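Local coordinates for HIAXHD3 (Humicola insolens, PDB 3ZXJ), which hydrolyses terminal arabinofuranosyl side chains, probably those of arabinoxylan, as a family 43 glycoside hydrolase and has served as a scaffold for engineering endo-xylanase activity, at residues D19-R24 / A85-Y90. Sequence-based numbering, arbitrary orientation.
Sequences DLEVFR and ASTLRY. With BTB (2-[bis-(2-hydroxy-ethyl)-amino]-2-hydroxymethyl-propane-1,3-diol), chain C.
Glu21 bridges two side chains of the 87-90 strand, one with each carboxylate oxygen. Its CG lies anti to the backbone N (chi1 167°) and the chain bends at the next bond, which lays it beside Thr87, pointing the same way; Thr87 OG1 gives OE1 a very short 2.5 Å hydrogen bond. OE2 takes Arg89 side-on: NH2 (2.8 Å) comes on the syn side but tilted out of the carboxylate plane, and NE (3.2 Å) from well above the same face. Guanidinium and carboxylate stand almost perpendicular, 89° apart. Phe23 lays one ring face over Arg89 CA (CH-pi, CA to ring centroid 4.2 Å). Leu88 CD2 meets the ring edge in plane, and Tyr90 CB packs on CE2 of Phe23. At the other end, a water joins Asp19 O to Ser86 N, Asp19 OD2 accepts from BTB O6 at 2.6 Å, and Ala85 N donates to BTB O8. Asp143, Gln249 and Arg273 also bind BTB, consistent with the family's central active-site pocket. Side chains and one water, not direct backbone hydrogen bonds, join these nearly parallel (7°) innermost strands of neighbouring beta-propeller blades. Arg89's charge and Thr87's hydrogen bond probably favour ionised, buried Glu21.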
loop_
_atom_site.group_PDB
_atom_site.type_symbol
_atom_site.label_atom_id
_atom_site.label_comp_id
_atom_site.label_asym_id
_atom_site.label_seq_id
_atom_site.Cartn_x
_atom_site.Cartn_y
_atom_site.Cartn_z
ATOM N N ASP A 19 -1.693 0.238 -7.666
ATOM C CA ASP A 19 -2.404 -0.845 -8.373
ATOM C C ASP A 19 -3.868 -0.926 -7.935
ATOM O O ASP A 19 -4.454 -2.014 -7.813
ATOM C CB ASP A 19 -1.699 -2.203 -8.174
ATOM C CG ASP A 19 -0.284 -2.215 -8.732
ATOM O OD1 ASP A 19 -0.075 -1.562 -9.776
ATOM O OD2 ASP A 19 0.616 -2.853 -8.111
ATOM N N LEU A 20 -4.454 0.250 -7.719
ATOM C CA LEU A 20 -5.750 0.334 -7.088
ATOM C C LEU A 20 -6.876 -0.317 -7.891
ATOM O O LEU A 20 -6.877 -0.330 -9.134
ATOM C CB LEU A 20 -6.085 1.796 -6.764
ATOM C CG LEU A 20 -6.348 2.743 -7.945
ATOM C CD1 LEU A 20 -7.849 2.761 -8.251
ATOM C CD2 LEU A 20 -5.870 4.162 -7.622
ATOM N N GLU A 21 -7.818 -0.882 -7.152
ATOM C CA GLU A 21 -9.120 -1.235 -7.688
ATOM C C GLU A 21 -10.152 -0.462 -6.856
ATOM O O GLU A 21 -10.032 -0.414 -5.638
ATOM C CB GLU A 21 -9.339 -2.740 -7.577
ATOM C CG GLU A 21 -10.771 -3.182 -7.812
ATOM C CD GLU A 21 -10.960 -3.876 -9.136
ATOM O OE1 GLU A 21 -10.349 -4.932 -9.313
ATOM O OE2 GLU A 21 -11.727 -3.388 -9.978
ATOM N N VAL A 22 -11.146 0.135 -7.514
ATOM C CA VAL A 22 -12.196 0.856 -6.802
ATOM C C VAL A 22 -13.578 0.369 -7.230
ATOM O O VAL A 22 -13.812 0.076 -8.414
ATOM C CB VAL A 22 -12.031 2.378 -6.989
ATOM C CG1 VAL A 22 -12.057 2.755 -8.480
ATOM C CG2 VAL A 22 -13.079 3.144 -6.192
ATOM N N PHE A 23 -14.492 0.266 -6.270
ATOM C CA PHE A 23 -15.893 -0.040 -6.574
ATOM C C PHE A 23 -16.800 0.560 -5.495
ATOM O O PHE A 23 -16.328 1.069 -4.478
ATOM C CB PHE A 23 -16.137 -1.544 -6.762
ATOM C CG PHE A 23 -15.775 -2.380 -5.565
ATOM C CD1 PHE A 23 -14.473 -2.845 -5.406
ATOM C CD2 PHE A 23 -16.742 -2.713 -4.600
ATOM C CE1 PHE A 23 -14.119 -3.595 -4.291
ATOM C CE2 PHE A 23 -16.398 -3.485 -3.491
ATOM C CZ PHE A 23 -15.078 -3.925 -3.331
ATOM N N ARG A 24 -18.096 0.523 -5.746
ATOM C CA ARG A 24 -19.060 1.104 -4.833
ATOM C C ARG A 24 -20.045 0.029 -4.402
ATOM O O ARG A 24 -20.519 -0.759 -5.238
ATOM C CB ARG A 24 -19.814 2.258 -5.501
ATOM C CG ARG A 24 -20.839 2.921 -4.568
ATOM C CD ARG A 24 -21.531 4.142 -5.165
ATOM N NE ARG A 24 -22.272 3.824 -6.385
ATOM C CZ ARG A 24 -23.495 3.306 -6.418
ATOM N NH1 ARG A 24 -24.152 3.045 -5.302
ATOM N NH2 ARG A 24 -24.078 3.055 -7.583
ATOM N N ALA A 85 -0.303 -6.283 -8.865
ATOM C CA ALA A 85 -1.649 -5.825 -9.145
ATOM C C ALA A 85 -2.649 -6.999 -9.046
ATOM O O ALA A 85 -2.447 -8.089 -9.612
ATOM C CB ALA A 85 -1.719 -5.120 -10.497
ATOM N N SER A 86 -3.696 -6.774 -8.258
ATOM C CA SER A 86 -4.656 -7.819 -7.937
ATOM C C SER A 86 -6.053 -7.220 -8.110
ATOM O O SER A 86 -6.191 -6.158 -8.735
ATOM C CB SER A 86 -4.401 -8.316 -6.500
ATOM O OG SER A 86 -3.048 -8.765 -6.405
ATOM N N THR A 87 -7.074 -7.884 -7.579
ATOM C CA THR A 87 -8.451 -7.442 -7.800
ATOM C C THR A 87 -9.386 -7.784 -6.624
ATOM O O THR A 87 -9.190 -8.772 -5.922
ATOM C CB THR A 87 -8.980 -7.965 -9.169
ATOM O OG1 THR A 87 -10.253 -7.377 -9.461
ATOM C CG2 THR A 87 -9.072 -9.487 -9.214
ATOM N N LEU A 88 -10.389 -6.950 -6.404
ATOM C CA LEU A 88 -11.371 -7.176 -5.343
ATOM C C LEU A 88 -12.732 -6.738 -5.827
ATOM O O LEU A 88 -12.857 -5.665 -6.425
ATOM C CB LEU A 88 -10.998 -6.328 -4.111
ATOM C CG LEU A 88 -11.928 -6.392 -2.895
ATOM C CD1 LEU A 88 -11.749 -7.755 -2.227
ATOM C CD2 LEU A 88 -11.612 -5.264 -1.914
ATOM N N ARG A 89 -13.752 -7.560 -5.568
ATOM C CA ARG A 89 -15.146 -7.157 -5.781
ATOM C C ARG A 89 -16.037 -7.693 -4.664
ATOM O O ARG A 89 -15.690 -8.671 -4.011
ATOM C CB ARG A 89 -15.676 -7.640 -7.136
ATOM C CG ARG A 89 -15.056 -6.975 -8.376
ATOM C CD ARG A 89 -15.455 -5.506 -8.531
ATOM N NE ARG A 89 -14.596 -4.763 -9.461
ATOM C CZ ARG A 89 -14.905 -4.489 -10.739
ATOM N NH1 ARG A 89 -16.059 -4.904 -11.271
ATOM N NH2 ARG A 89 -14.059 -3.777 -11.484
ATOM N N TYR A 90 -17.204 -7.075 -4.476
ATOM C CA TYR A 90 -18.195 -7.565 -3.514
ATOM C C TYR A 90 -19.319 -8.332 -4.211
ATOM O O TYR A 90 -19.968 -7.798 -5.120
ATOM C CB TYR A 90 -18.792 -6.394 -2.738
ATOM C CG TYR A 90 -19.916 -6.772 -1.787
ATOM C CD1 TYR A 90 -19.689 -7.593 -0.671
ATOM C CD2 TYR A 90 -21.201 -6.286 -1.996
ATOM C CE1 TYR A 90 -20.721 -7.916 0.202
ATOM C CE2 TYR A 90 -22.234 -6.596 -1.137
ATOM C CZ TYR A 90 -21.995 -7.405 -0.031
ATOM O OH TYR A 90 -23.058 -7.709 0.805
HETATM C C1 BTB C . 3.753 -2.490 -14.115
HETATM O O1 BTB C . 5.065 -2.227 -13.626
HETATM C C2 BTB C . 2.685 -2.692 -13.024
HETATM C C3 BTB C . 2.448 -1.446 -12.139
HETATM O O3 BTB C . 2.109 -0.269 -12.880
HETATM C C4 BTB C . 1.413 -3.053 -13.803
HETATM O O4 BTB C . 0.313 -3.360 -12.945
HETATM N N BTB C . 3.008 -3.821 -12.086
HETATM C C5 BTB C . 4.094 -3.485 -11.139
HETATM C C6 BTB C . 3.585 -3.659 -9.702
HETATM O O6 BTB C . 2.924 -2.443 -9.326
HETATM C C7 BTB C . 3.243 -5.139 -12.727
HETATM C C8 BTB C . 2.642 -6.277 -11.884
HETATM O O8 BTB C . 1.352 -5.877 -11.383
HETATM O O HOH W 1 -4.025 -4.496 -6.504
#